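Local coordinates for malate dehydrogenase (Naegleria fowleri, PDB 6UM4), which probably catalyses the reversible oxidation of malate to oxaloacetate, using a nicotinamide adenine dinucleotide cofactor bound in its Rossmann-type domain, at residues T99-G104 / D169-A174; G107-S112 / A333-A338; L131-R136 / I161-S166; Y176-G181 / L220-P225; T228-T233 / E243-M248. All coordinates share one frame; numbering follows the deposited sequence.

Interaction 1 (T99-G104 / D169-A174); sequences TITVSG and DAFRGA
T101, on the first strand of the Rossmann-type NAD-binding domain, meets A170, F171 and A174, where helix 167-171 and a type II beta turn (F171 to A174) lead the chain toward strand 176-179. The close packing centres on this threonine, which takes the largest share of the 262 Å² buried between 99-104 and 169-174. Its OG1 lies beside the backbone N and anti to the carbonyl carbon (chi1 -54°), and from there donates to A170 O at 2.9 Å. The donor stands above the A170 carbonyl plane, 47° out of it, and R132 NE adds a weak hydrogen bond to the same oxygen. A174 CB also comes within 3.4 Å of T101 OG1. The other branch, CG2, turns to F171: it sits 3.7 Å from CD1, approaching the ring obliquely, and the two side chains cross at about a right angle. A208 and L209 of helix 191-212 also touch that ring, which places this half of the contact in the core beneath the sheet. T99 belongs to the packed part too, set against G173 and A174, with its CB 3.3 Å from G173 O.

The solvent side lies at R172, which precedes G173 and is exposed. R172 starts away from the strand and forms a salt bridge within its own segment: NH2 meets D169 OD1 at 3.1 Å, almost in the guanidinium plane and on the anti lone pair of the carboxylate. At the turn itself, A174 N donates to F171 O at 2.9 Å.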
# COMPACT_ATOMS: atom_id res chain seq x y z
N THR A 99 15.83 -7.98 -9.76
CA THR A 99 14.92 -9.07 -9.41
C THR A 99 14.74 -9.15 -7.90
O THR A 99 15.73 -9.22 -7.15
CB THR A 99 15.48 -10.39 -9.94
OG1 THR A 99 15.51 -10.35 -11.36
CG2 THR A 99 14.63 -11.57 -9.50
N ILE A 100 13.49 -9.18 -7.43
CA ILE A 100 13.18 -9.23 -6.00
C ILE A 100 12.36 -10.49 -5.73
O ILE A 100 11.27 -10.66 -6.29
CB ILE A 100 12.39 -7.99 -5.54
CG1 ILE A 100 13.05 -6.70 -6.02
CG2 ILE A 100 12.28 -7.97 -4.02
CD1 ILE A 100 12.01 -5.59 -6.32
N THR A 101 12.84 -11.34 -4.84
CA THR A 101 12.09 -12.52 -4.40
C THR A 101 11.36 -12.22 -3.10
O THR A 101 11.96 -11.74 -2.14
CB THR A 101 13.03 -13.72 -4.19
OG1 THR A 101 13.79 -13.94 -5.39
CG2 THR A 101 12.24 -14.97 -3.86
N VAL A 102 10.06 -12.52 -3.05
CA VAL A 102 9.26 -12.30 -1.86
C VAL A 102 8.57 -13.62 -1.51
O VAL A 102 7.84 -14.18 -2.33
CB VAL A 102 8.21 -11.18 -2.03
CG1 VAL A 102 7.41 -11.01 -0.74
CG2 VAL A 102 8.88 -9.86 -2.42
N SER A 103 8.83 -14.12 -0.30
CA SER A 103 8.15 -15.30 0.20
C SER A 103 6.88 -14.88 0.94
O SER A 103 6.61 -13.69 1.13
CB SER A 103 9.08 -16.12 1.09
OG SER A 103 9.34 -15.43 2.31
N GLY A 104 6.07 -15.86 1.31
CA GLY A 104 4.79 -15.54 1.93
C GLY A 104 3.96 -14.56 1.14
O GLY A 104 3.26 -13.72 1.73
N ASP A 169 13.52 -22.32 -7.51
CA ASP A 169 13.11 -21.44 -8.61
C ASP A 169 12.98 -19.99 -8.14
O ASP A 169 13.38 -19.07 -8.87
CB ASP A 169 11.78 -21.90 -9.25
CG ASP A 169 11.92 -23.21 -10.07
OD1 ASP A 169 13.03 -23.53 -10.56
OD2 ASP A 169 10.89 -23.90 -10.28
N ALA A 170 12.46 -19.78 -6.93
CA ALA A 170 12.15 -18.42 -6.46
C ALA A 170 13.38 -17.52 -6.45
O ALA A 170 13.33 -16.39 -6.93
CB ALA A 170 11.51 -18.49 -5.07
N PHE A 171 14.50 -18.02 -5.93
CA PHE A 171 15.67 -17.18 -5.71
C PHE A 171 16.61 -17.07 -6.90
O PHE A 171 17.57 -16.30 -6.83
CB PHE A 171 16.48 -17.69 -4.52
CG PHE A 171 15.77 -17.58 -3.21
CD1 PHE A 171 15.49 -16.34 -2.68
CD2 PHE A 171 15.36 -18.71 -2.54
CE1 PHE A 171 14.83 -16.23 -1.46
CE2 PHE A 171 14.70 -18.62 -1.32
CZ PHE A 171 14.43 -17.37 -0.79
N ARG A 172 16.35 -17.82 -7.98
CA ARG A 172 17.15 -17.70 -9.20
C ARG A 172 17.25 -16.24 -9.62
O ARG A 172 16.24 -15.56 -9.83
CB ARG A 172 16.56 -18.55 -10.34
CG ARG A 172 17.28 -18.36 -11.70
CD ARG A 172 16.83 -19.33 -12.81
NE ARG A 172 16.82 -20.71 -12.34
CZ ARG A 172 15.71 -21.38 -12.05
NH1 ARG A 172 14.52 -20.81 -12.21
NH2 ARG A 172 15.79 -22.61 -11.59
N GLY A 173 18.49 -15.75 -9.71
CA GLY A 173 18.77 -14.41 -10.15
C GLY A 173 18.33 -13.31 -9.21
O GLY A 173 18.24 -12.15 -9.63
N ALA A 174 18.10 -13.62 -7.94
CA ALA A 174 17.61 -12.59 -7.02
C ALA A 174 18.70 -11.56 -6.74
O ALA A 174 19.86 -11.92 -6.48
CB ALA A 174 17.14 -13.23 -5.71

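Interaction 2 (G107-S112 / A333-A338); sequences GQIANS and ASAADA
Between I109 and S112 on one helix and A333, A335 and A336 on the other, no ring, guanidinium, carboxylate or amide side chain has a face or edge in the contact; A336 CB instead meets a backbone oxygen, I109 O, at 3.4 Å. The small side chains are consistent with the close spacing: the axes of 108-112 and 333-338 come within 7.8 Å and cross at -58°. The methyl of A336 points at the opposing helix and lies between I109 and S112, 3.6 Å from S112 CB. I109 flanks it with CG2, 4.1 Å from A336 CB, while its longer branch passes alongside A335. There CD1, extended from CA through CG1 (chi2 173°), ends 3.8 Å from A335 CB. S112 reaches the other end of the contact, its OG lying 3.9 Å from A333 CA in a van der Waals contact. No hydrogen bond joins the two segments, but D337 OD1 forms a salt bridge with R116, further along the first helix, and D337 OD2 one with K341.

The same residues form part of the interface with the second subunit. S334 OG is hydrogen-bonded to E149 of that subunit, and A333 packs on its F115.

G107 occupies the N-cap position of helix 108-118. With G104 it belongs to the turn after the first strand, spaced as in the glycine-rich loop of NAD-dependent dehydrogenases. The contact thus sets the first Rossmann helix against helix 332-348 of the C-terminal domain, a domain junction of the lactate/malate dehydrogenase fold.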
# COMPACT_ATOMS: atom_id res chain seq x y z
N GLY A 107 0.22 -13.47 1.83
CA GLY A 107 -0.16 -12.99 3.14
C GLY A 107 -0.56 -11.52 3.18
O GLY A 107 -0.49 -10.78 2.20
N GLN A 108 -0.98 -11.10 4.38
CA GLN A 108 -1.49 -9.74 4.56
C GLN A 108 -0.39 -8.70 4.42
O GLN A 108 -0.59 -7.66 3.78
CB GLN A 108 -2.20 -9.63 5.91
CG GLN A 108 -3.54 -10.34 5.94
CD GLN A 108 -4.47 -9.90 4.82
OE1 GLN A 108 -4.65 -8.70 4.57
NE2 GLN A 108 -5.05 -10.87 4.12
N ILE A 109 0.80 -9.00 4.96
CA ILE A 109 1.93 -8.09 4.78
C ILE A 109 2.27 -7.94 3.30
O ILE A 109 2.47 -6.83 2.80
CB ILE A 109 3.15 -8.59 5.58
CG1 ILE A 109 2.95 -8.36 7.10
CG2 ILE A 109 4.40 -7.93 5.07
CD1 ILE A 109 4.06 -9.01 7.95
N ALA A 110 2.33 -9.06 2.57
CA ALA A 110 2.62 -8.99 1.13
C ALA A 110 1.59 -8.15 0.39
O ALA A 110 1.94 -7.38 -0.51
CB ALA A 110 2.67 -10.40 0.53
N ASN A 111 0.31 -8.27 0.76
CA ASN A 111 -0.75 -7.52 0.07
C ASN A 111 -0.47 -6.01 0.07
O ASN A 111 -0.77 -5.33 -0.92
CB ASN A 111 -2.10 -7.83 0.71
CG ASN A 111 -3.25 -7.00 0.12
OD1 ASN A 111 -3.71 -6.02 0.73
ND2 ASN A 111 -3.75 -7.41 -1.04
N SER A 112 0.15 -5.49 1.14
CA SER A 112 0.55 -4.08 1.15
C SER A 112 1.94 -3.87 0.56
O SER A 112 2.18 -2.85 -0.10
CB SER A 112 0.49 -3.51 2.57
OG SER A 112 -0.86 -3.40 3.00
N ALA A 333 -0.23 -3.81 7.56
CA ALA A 333 0.08 -2.66 6.72
C ALA A 333 1.32 -1.93 7.23
O ALA A 333 2.17 -1.50 6.44
CB ALA A 333 -1.13 -1.72 6.66
N SER A 334 1.43 -1.73 8.55
CA SER A 334 2.64 -1.05 9.03
C SER A 334 3.87 -1.94 8.96
O SER A 334 4.98 -1.45 8.72
CB SER A 334 2.41 -0.45 10.43
OG SER A 334 1.76 -1.35 11.32
N ALA A 335 3.74 -3.26 9.13
CA ALA A 335 4.93 -4.11 8.93
C ALA A 335 5.41 -4.03 7.48
O ALA A 335 6.62 -3.97 7.23
CB ALA A 335 4.66 -5.56 9.33
N ALA A 336 4.48 -4.05 6.52
CA ALA A 336 4.87 -3.86 5.12
C ALA A 336 5.53 -2.51 4.93
O ALA A 336 6.56 -2.39 4.25
CB ALA A 336 3.66 -4.00 4.19
N ASP A 337 4.97 -1.46 5.56
CA ASP A 337 5.58 -0.14 5.49
C ASP A 337 7.01 -0.13 6.03
O ASP A 337 7.90 0.49 5.45
CB ASP A 337 4.73 0.87 6.27
CG ASP A 337 5.35 2.24 6.28
OD1 ASP A 337 5.18 2.98 5.28
OD2 ASP A 337 6.01 2.58 7.29
N ALA A 338 7.23 -0.78 7.18
CA ALA A 338 8.59 -0.86 7.73
C ALA A 338 9.54 -1.60 6.79
O ALA A 338 10.72 -1.24 6.67
CB ALA A 338 8.56 -1.53 9.09

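Interaction 3 (L131-R136 / I161-S166)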
# COMPACT_ATOMS: atom_id res chain seq x y z
N LEU A 131 9.38 -9.39 -9.98
CA LEU A 131 8.97 -10.01 -8.74
C LEU A 131 8.95 -11.52 -8.92
O LEU A 131 8.33 -12.03 -9.86
CB LEU A 131 7.59 -9.51 -8.31
CG LEU A 131 7.50 -8.08 -7.79
CD1 LEU A 131 6.04 -7.69 -7.57
CD2 LEU A 131 8.29 -7.97 -6.53
N ARG A 132 9.63 -12.23 -8.03
CA ARG A 132 9.54 -13.68 -7.97
C ARG A 132 8.86 -14.01 -6.66
O ARG A 132 9.44 -13.84 -5.58
CB ARG A 132 10.93 -14.31 -8.08
CG ARG A 132 11.61 -14.02 -9.42
CD ARG A 132 12.97 -14.74 -9.56
NE ARG A 132 12.81 -16.15 -9.92
CZ ARG A 132 12.66 -16.58 -11.17
NH1 ARG A 132 12.45 -15.70 -12.15
NH2 ARG A 132 12.56 -17.88 -11.42
N LEU A 133 7.63 -14.48 -6.75
CA LEU A 133 6.72 -14.61 -5.62
C LEU A 133 6.64 -16.07 -5.21
O LEU A 133 6.28 -16.92 -6.02
CB LEU A 133 5.32 -14.11 -6.01
CG LEU A 133 5.27 -12.67 -6.51
CD1 LEU A 133 3.81 -12.26 -6.77
CD2 LEU A 133 5.93 -11.75 -5.47
N LEU A 134 6.94 -16.34 -3.94
CA LEU A 134 7.01 -17.69 -3.41
C LEU A 134 5.90 -17.91 -2.39
O LEU A 134 5.62 -17.04 -1.56
CB LEU A 134 8.37 -17.93 -2.74
CG LEU A 134 8.49 -19.24 -1.96
CD1 LEU A 134 8.34 -20.38 -2.96
CD2 LEU A 134 9.81 -19.34 -1.24
N GLU A 135 5.25 -19.07 -2.46
CA GLU A 135 4.23 -19.44 -1.50
C GLU A 135 4.29 -20.94 -1.27
O GLU A 135 4.98 -21.67 -1.98
CB GLU A 135 2.81 -19.01 -1.97
CG GLU A 135 2.23 -17.79 -1.28
CD GLU A 135 2.07 -17.94 0.24
OE1 GLU A 135 2.04 -19.09 0.75
OE2 GLU A 135 1.98 -16.91 0.94
N ARG A 136 3.53 -21.40 -0.28
CA ARG A 136 3.37 -22.82 -0.05
C ARG A 136 2.61 -23.44 -1.22
O ARG A 136 1.87 -22.75 -1.93
CB ARG A 136 2.63 -23.06 1.26
CG ARG A 136 3.50 -22.83 2.50
CD ARG A 136 2.76 -23.20 3.79
NE ARG A 136 3.33 -22.53 4.95
CZ ARG A 136 4.23 -23.07 5.78
NH1 ARG A 136 4.67 -24.30 5.57
NH2 ARG A 136 4.69 -22.37 6.81
N ILE A 161 6.23 -10.79 -13.35
CA ILE A 161 5.76 -11.42 -12.12
C ILE A 161 5.86 -12.93 -12.33
O ILE A 161 5.13 -13.50 -13.14
CB ILE A 161 4.32 -11.03 -11.76
CG1 ILE A 161 4.16 -9.51 -11.69
CG2 ILE A 161 3.93 -11.66 -10.43
CD1 ILE A 161 2.70 -9.05 -11.55
N TYR A 162 6.76 -13.58 -11.59
CA TYR A 162 6.95 -15.03 -11.66
C TYR A 162 6.45 -15.66 -10.37
O TYR A 162 6.76 -15.16 -9.28
CB TYR A 162 8.42 -15.37 -11.91
CG TYR A 162 8.72 -16.86 -11.92
CD1 TYR A 162 8.51 -17.62 -13.07
CD2 TYR A 162 9.22 -17.49 -10.79
CE1 TYR A 162 8.80 -19.00 -13.08
CE2 TYR A 162 9.50 -18.85 -10.79
CZ TYR A 162 9.29 -19.60 -11.94
OH TYR A 162 9.58 -20.95 -11.92
N LEU A 163 5.67 -16.74 -10.49
CA LEU A 163 5.05 -17.41 -9.36
C LEU A 163 5.61 -18.82 -9.19
O LEU A 163 5.78 -19.53 -10.18
CB LEU A 163 3.53 -17.54 -9.55
CG LEU A 163 2.70 -16.36 -10.03
CD1 LEU A 163 1.26 -16.79 -10.05
CD2 LEU A 163 2.90 -15.15 -9.15
N THR A 164 5.85 -19.23 -7.95
CA THR A 164 6.38 -20.58 -7.74
C THR A 164 6.17 -21.02 -6.30
O THR A 164 6.04 -20.20 -5.39
CB THR A 164 7.87 -20.67 -8.12
OG1 THR A 164 8.34 -21.99 -7.86
CG2 THR A 164 8.71 -19.68 -7.36
N ASP A 165 6.14 -22.34 -6.11
CA ASP A 165 6.22 -22.90 -4.77
C ASP A 165 7.57 -23.57 -4.52
O ASP A 165 7.68 -24.40 -3.61
CB ASP A 165 5.07 -23.88 -4.51
CG ASP A 165 5.08 -25.07 -5.46
OD1 ASP A 165 6.03 -25.22 -6.26
OD2 ASP A 165 4.12 -25.87 -5.39
N SER A 166 8.58 -23.25 -5.31
CA SER A 166 9.91 -23.85 -5.20
C SER A 166 10.92 -22.80 -4.81
O SER A 166 11.16 -21.85 -5.57
CB SER A 166 10.36 -24.47 -6.52
OG SER A 166 11.78 -24.46 -6.54
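The guanidinium of R132 lies flat on the ring of its neighbour Y162, an off-centre cation-pi stack beside two regular parallel strands. The group centres are 4.0 Å apart and the planes only 15° from parallel, with CZ well off the ring centre. NH2 makes the closest approach, 3.3 Å from CE2, over the rim of the ring face. A bend in the arginine chain at chi3 (79°) turns NE back, and beyond it the guanidinium spreads over the tyrosine, whose CG is anti to its own backbone N (chi1 177°).

Beneath the stack the strands pair in register, L131 with I161 through L134 with T164. Y162 N donates to L131 O and L133 N to Y162 O, each at 2.8 Å and nearly linear. The pairing lengthens toward the C-terminal end, where E135 N reaches T164 O at 3.2 Å. On the opposite face from R132, L133 CD1 packs 3.7 Å from I161 CG2 and 3.9 Å from L163 CD2, beside helix 140-151, the connection of this beta-alpha-beta crossover. After the strand, T164 OG1 accepts from S166 N at 2.9 Å, an ST turn, and S166 OG in turn caps D169 N of the next helix.

E135, just past the second Rossmann strand, accepts from R136 N through OE1 and from C106 N in the glycine-rich loop through OE2. R132 has a polar partner as well as its ring: NH2 is hydrogen-bonded to D169 O. The D169 carbonyl and the aromatic face would be expected to favour a positive charge on this arginine.

Interaction 4 (Y176-G181 / L220-P225)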
# COMPACT_ATOMS: atom_id res chain seq x y z
N TYR A 176 17.47 -9.05 -4.62
CA TYR A 176 16.87 -8.72 -3.34
C TYR A 176 15.95 -9.85 -2.94
O TYR A 176 15.32 -10.49 -3.78
CB TYR A 176 16.07 -7.42 -3.44
CG TYR A 176 16.89 -6.24 -3.89
CD1 TYR A 176 17.77 -5.61 -3.02
CD2 TYR A 176 16.82 -5.78 -5.18
CE1 TYR A 176 18.54 -4.52 -3.43
CE2 TYR A 176 17.58 -4.69 -5.60
CZ TYR A 176 18.44 -4.07 -4.73
OH TYR A 176 19.20 -3.01 -5.16
N ALA A 177 15.88 -10.10 -1.64
CA ALA A 177 14.91 -11.06 -1.13
C ALA A 177 14.31 -10.52 0.16
O ALA A 177 15.04 -10.11 1.07
CB ALA A 177 15.53 -12.45 -0.92
N ILE A 178 12.99 -10.53 0.24
CA ILE A 178 12.26 -10.14 1.44
C ILE A 178 11.53 -11.38 1.93
O ILE A 178 10.68 -11.93 1.22
CB ILE A 178 11.28 -8.97 1.18
CG1 ILE A 178 12.07 -7.74 0.72
CG2 ILE A 178 10.48 -8.63 2.44
CD1 ILE A 178 11.21 -6.59 0.30
N LEU A 179 11.89 -11.84 3.12
CA LEU A 179 11.44 -13.14 3.61
C LEU A 179 10.34 -12.92 4.63
O LEU A 179 10.61 -12.70 5.81
CB LEU A 179 12.61 -13.92 4.19
CG LEU A 179 13.69 -14.07 3.12
CD1 LEU A 179 14.79 -15.02 3.53
CD2 LEU A 179 13.02 -14.52 1.79
N LEU A 180 9.08 -13.00 4.16
CA LEU A 180 7.90 -12.87 5.00
C LEU A 180 7.40 -14.21 5.48
O LEU A 180 6.79 -14.30 6.55
CB LEU A 180 6.77 -12.17 4.23
CG LEU A 180 7.09 -10.85 3.53
CD1 LEU A 180 5.91 -10.37 2.68
CD2 LEU A 180 7.45 -9.80 4.57
N GLY A 181 7.67 -15.26 4.71
CA GLY A 181 7.10 -16.55 4.99
C GLY A 181 7.82 -17.28 6.11
O GLY A 181 9.04 -17.19 6.27
N LEU A 220 16.34 -9.45 3.45
CA LEU A 220 15.65 -8.91 4.62
C LEU A 220 14.76 -9.99 5.19
O LEU A 220 13.92 -10.55 4.47
CB LEU A 220 14.84 -7.66 4.25
CG LEU A 220 13.91 -7.17 5.36
CD1 LEU A 220 14.72 -6.81 6.61
CD2 LEU A 220 13.07 -6.00 4.88
N ILE A 221 14.94 -10.31 6.47
CA ILE A 221 14.11 -11.30 7.15
C ILE A 221 13.06 -10.55 7.96
O ILE A 221 13.39 -9.73 8.82
CB ILE A 221 14.93 -12.22 8.06
CG1 ILE A 221 15.64 -13.33 7.27
CG2 ILE A 221 14.03 -12.85 9.11
CD1 ILE A 221 16.87 -12.90 6.51
N VAL A 222 11.78 -10.84 7.68
CA VAL A 222 10.66 -10.29 8.43
C VAL A 222 10.04 -11.33 9.34
O VAL A 222 9.64 -11.02 10.47
CB VAL A 222 9.59 -9.70 7.47
CG1 VAL A 222 8.36 -9.27 8.24
CG2 VAL A 222 10.15 -8.51 6.70
N ALA A 223 9.93 -12.57 8.87
CA ALA A 223 9.28 -13.63 9.64
C ALA A 223 9.99 -13.85 10.97
O ALA A 223 11.22 -13.81 11.05
CB ALA A 223 9.28 -14.93 8.84
N ASN A 224 9.20 -14.09 12.03
CA ASN A 224 9.72 -14.34 13.37
C ASN A 224 10.14 -15.80 13.56
O ASN A 224 9.62 -16.70 12.88
CB ASN A 224 8.69 -13.96 14.41
CG ASN A 224 8.80 -12.51 14.81
OD1 ASN A 224 9.90 -11.97 14.89
ND2 ASN A 224 7.66 -11.87 15.06
N PRO A 225 11.11 -16.07 14.46
CA PRO A 225 11.94 -15.09 15.19
C PRO A 225 13.01 -14.47 14.29
O PRO A 225 13.94 -15.16 13.83
CB PRO A 225 12.55 -15.92 16.33
CG PRO A 225 12.67 -17.30 15.72
CD PRO A 225 11.44 -17.45 14.83
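L180 and V222 lie side by side and point the same way, so that one branch of the leucine rests against the valine: L180 CD2 is 3.6 Å from V222 CB and nearly as close to both valine methyls. The CB of L180 starts away from the other segment, and CG stands anti to the carbonyl carbon (chi1 -51°). I109 and A110 of helix 108-118 also touch L180. On the sheet face opposite I178 and L220, L179 meets I221 at an oblique angle and more loosely, with CD1 4.2 Å from CG1 in the conformer given for I221.

The backbones run parallel (CA 177 to 181 against CA 220 to 223, 1° apart), as expected for neighbouring strands of the Rossmann sheet joined by the crossover through helix 191-212. L220 N donates to A177 O and L179 N to L220 O, both at 2.8 Å. V222 N continues the pattern to L179 O at 2.9 Å, tilted 31° from the carbonyl plane; A223 N adds a second bond to that oxygen at 3.1 Å, in that plane. The kink at V222 brings A223 CB 3.4 Å from both L180 O and G181 O. The peptide bond before P225 is cis.

Interaction 5 (T228-T233 / E243-M248)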
# COMPACT_ATOMS: atom_id res chain seq x y z
N THR A 228 17.04 -14.52 14.84
CA THR A 228 17.53 -15.89 14.78
C THR A 228 17.33 -16.49 13.39
O THR A 228 18.20 -17.22 12.89
CB THR A 228 16.80 -16.71 15.83
OG1 THR A 228 17.03 -16.11 17.12
CG2 THR A 228 17.31 -18.14 15.86
N ASN A 229 16.19 -16.21 12.75
CA ASN A 229 16.01 -16.69 11.38
C ASN A 229 17.11 -16.15 10.47
O ASN A 229 17.67 -16.90 9.65
CB ASN A 229 14.64 -16.27 10.85
CG ASN A 229 13.51 -17.13 11.41
OD1 ASN A 229 13.73 -18.23 11.91
ND2 ASN A 229 12.29 -16.60 11.35
N ALA A 230 17.44 -14.86 10.60
CA ALA A 230 18.49 -14.27 9.78
C ALA A 230 19.83 -14.95 10.03
O ALA A 230 20.60 -15.23 9.09
CB ALA A 230 18.59 -12.77 10.08
N MET A 231 20.13 -15.22 11.30
CA MET A 231 21.37 -15.89 11.65
C MET A 231 21.45 -17.27 11.02
O MET A 231 22.52 -17.69 10.56
CB MET A 231 21.47 -15.99 13.16
CG MET A 231 22.80 -16.60 13.60
SD MET A 231 22.51 -17.55 15.09
CE MET A 231 21.49 -18.85 14.41
N ILE A 232 20.35 -18.03 11.06
CA ILE A 232 20.34 -19.35 10.43
C ILE A 232 20.50 -19.22 8.92
O ILE A 232 21.18 -20.04 8.28
CB ILE A 232 19.05 -20.11 10.79
CG1 ILE A 232 19.07 -20.51 12.25
CG2 ILE A 232 18.93 -21.36 9.91
CD1 ILE A 232 20.16 -21.52 12.58
N THR A 233 19.83 -18.24 8.31
CA THR A 233 19.97 -18.04 6.87
C THR A 233 21.43 -17.83 6.50
O THR A 233 21.96 -18.49 5.60
CB THR A 233 19.15 -16.83 6.42
OG1 THR A 233 17.78 -17.00 6.82
CG2 THR A 233 19.22 -16.68 4.91
N GLU A 243 26.77 -9.31 6.36
CA GLU A 243 26.14 -8.00 6.43
C GLU A 243 25.05 -7.80 5.38
O GLU A 243 24.27 -6.85 5.49
CB GLU A 243 27.19 -6.90 6.29
CG GLU A 243 27.87 -6.55 7.60
CD GLU A 243 28.85 -7.61 8.06
OE1 GLU A 243 29.19 -8.50 7.24
OE2 GLU A 243 29.27 -7.55 9.24
N ASN A 244 25.02 -8.63 4.34
CA ASN A 244 23.97 -8.53 3.33
C ASN A 244 22.68 -9.24 3.72
O ASN A 244 21.74 -9.26 2.92
CB ASN A 244 24.49 -9.09 1.98
CG ASN A 244 25.51 -8.18 1.34
OD1 ASN A 244 25.70 -7.05 1.77
ND2 ASN A 244 26.19 -8.66 0.32
N ILE A 245 22.61 -9.85 4.90
CA ILE A 245 21.41 -10.48 5.42
C ILE A 245 21.06 -9.83 6.75
O ILE A 245 21.82 -9.97 7.71
CB ILE A 245 21.60 -12.00 5.60
CG1 ILE A 245 22.06 -12.65 4.30
CG2 ILE A 245 20.33 -12.64 6.15
CD1 ILE A 245 22.28 -14.15 4.43
N THR A 246 19.92 -9.14 6.81
CA THR A 246 19.52 -8.50 8.06
C THR A 246 18.11 -8.93 8.45
O THR A 246 17.35 -9.48 7.65
CB THR A 246 19.58 -6.98 7.95
OG1 THR A 246 18.71 -6.54 6.90
CG2 THR A 246 21.00 -6.53 7.63
N ALA A 247 17.76 -8.65 9.70
CA ALA A 247 16.43 -8.89 10.20
C ALA A 247 15.77 -7.54 10.51
O ALA A 247 16.46 -6.55 10.78
CB ALA A 247 16.48 -9.79 11.45
N MET A 248 14.44 -7.48 10.45
CA MET A 248 13.74 -6.20 10.49
C MET A 248 13.34 -5.80 11.91
O MET A 248 12.49 -6.44 12.53
CB MET A 248 12.48 -6.22 9.63
CG MET A 248 11.98 -4.81 9.43
SD MET A 248 10.58 -4.68 8.32
CE MET A 248 9.32 -5.41 9.38
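In the last beta-alpha-beta unit of the parallel Rossmann sheet, which begins with strand 218-221 and closes one edge of the sheet, A230 and T233 of helix 226-235 face I245 and A247 of strand 245-247. Helix and strand run nearly antiparallel, 166° between their directions, and their axes approach to 7.4 Å. Such nearness fits the alanines: A230 CB and A247 CB meet at 3.9 Å, with no longer side chain between them.

I245 packs next to this pair with both of its branches. CG2 lies 3.9 Å from A230 O, while the longer branch runs out fully extended (chi2 180°) and brings CD1 within 4.0 Å of T233 CG2. Every touching residue is buried and no hydrogen bond crosses the contact; F202 of helix 191-212 also packs on T233. T246, between the two strand residues that face the helix, turns the other way, and its OG1 is hydrogen-bonded to H342 of helix 332-348.

The T233 hydroxyl is satisfied within its own helix rather than across the contact. T233 OG1 donates to N229 O at 2.8 Å from above the carbonyl plane, and T233 N donates to the same oxygen at 2.9 Å.

Overall arrangement
From the N terminus, strand 98-102 opens interaction 1 and helix 108-118 opens interaction 2. Interaction 3 closes first, nested inside both, when strand 158-164 returns beside 129-134. Interaction 1 closes next at 169-174, so it crosses interaction 2, still open. Interactions 4 and 5 follow in series inside the loop of interaction 2, with centres about 8 Å apart, interaction 4 pairing the two strands of one beta-alpha-beta unit and interaction 5 packing helix on strand in the next. Interactions 1, 3, 4 and 5 all reach the six-stranded Rossmann sheet, spanning it from edge to edge. Interaction 2 closes last, at 333-338, and ties that domain to the C-terminal one; M248 of interaction 5 touches its second helix.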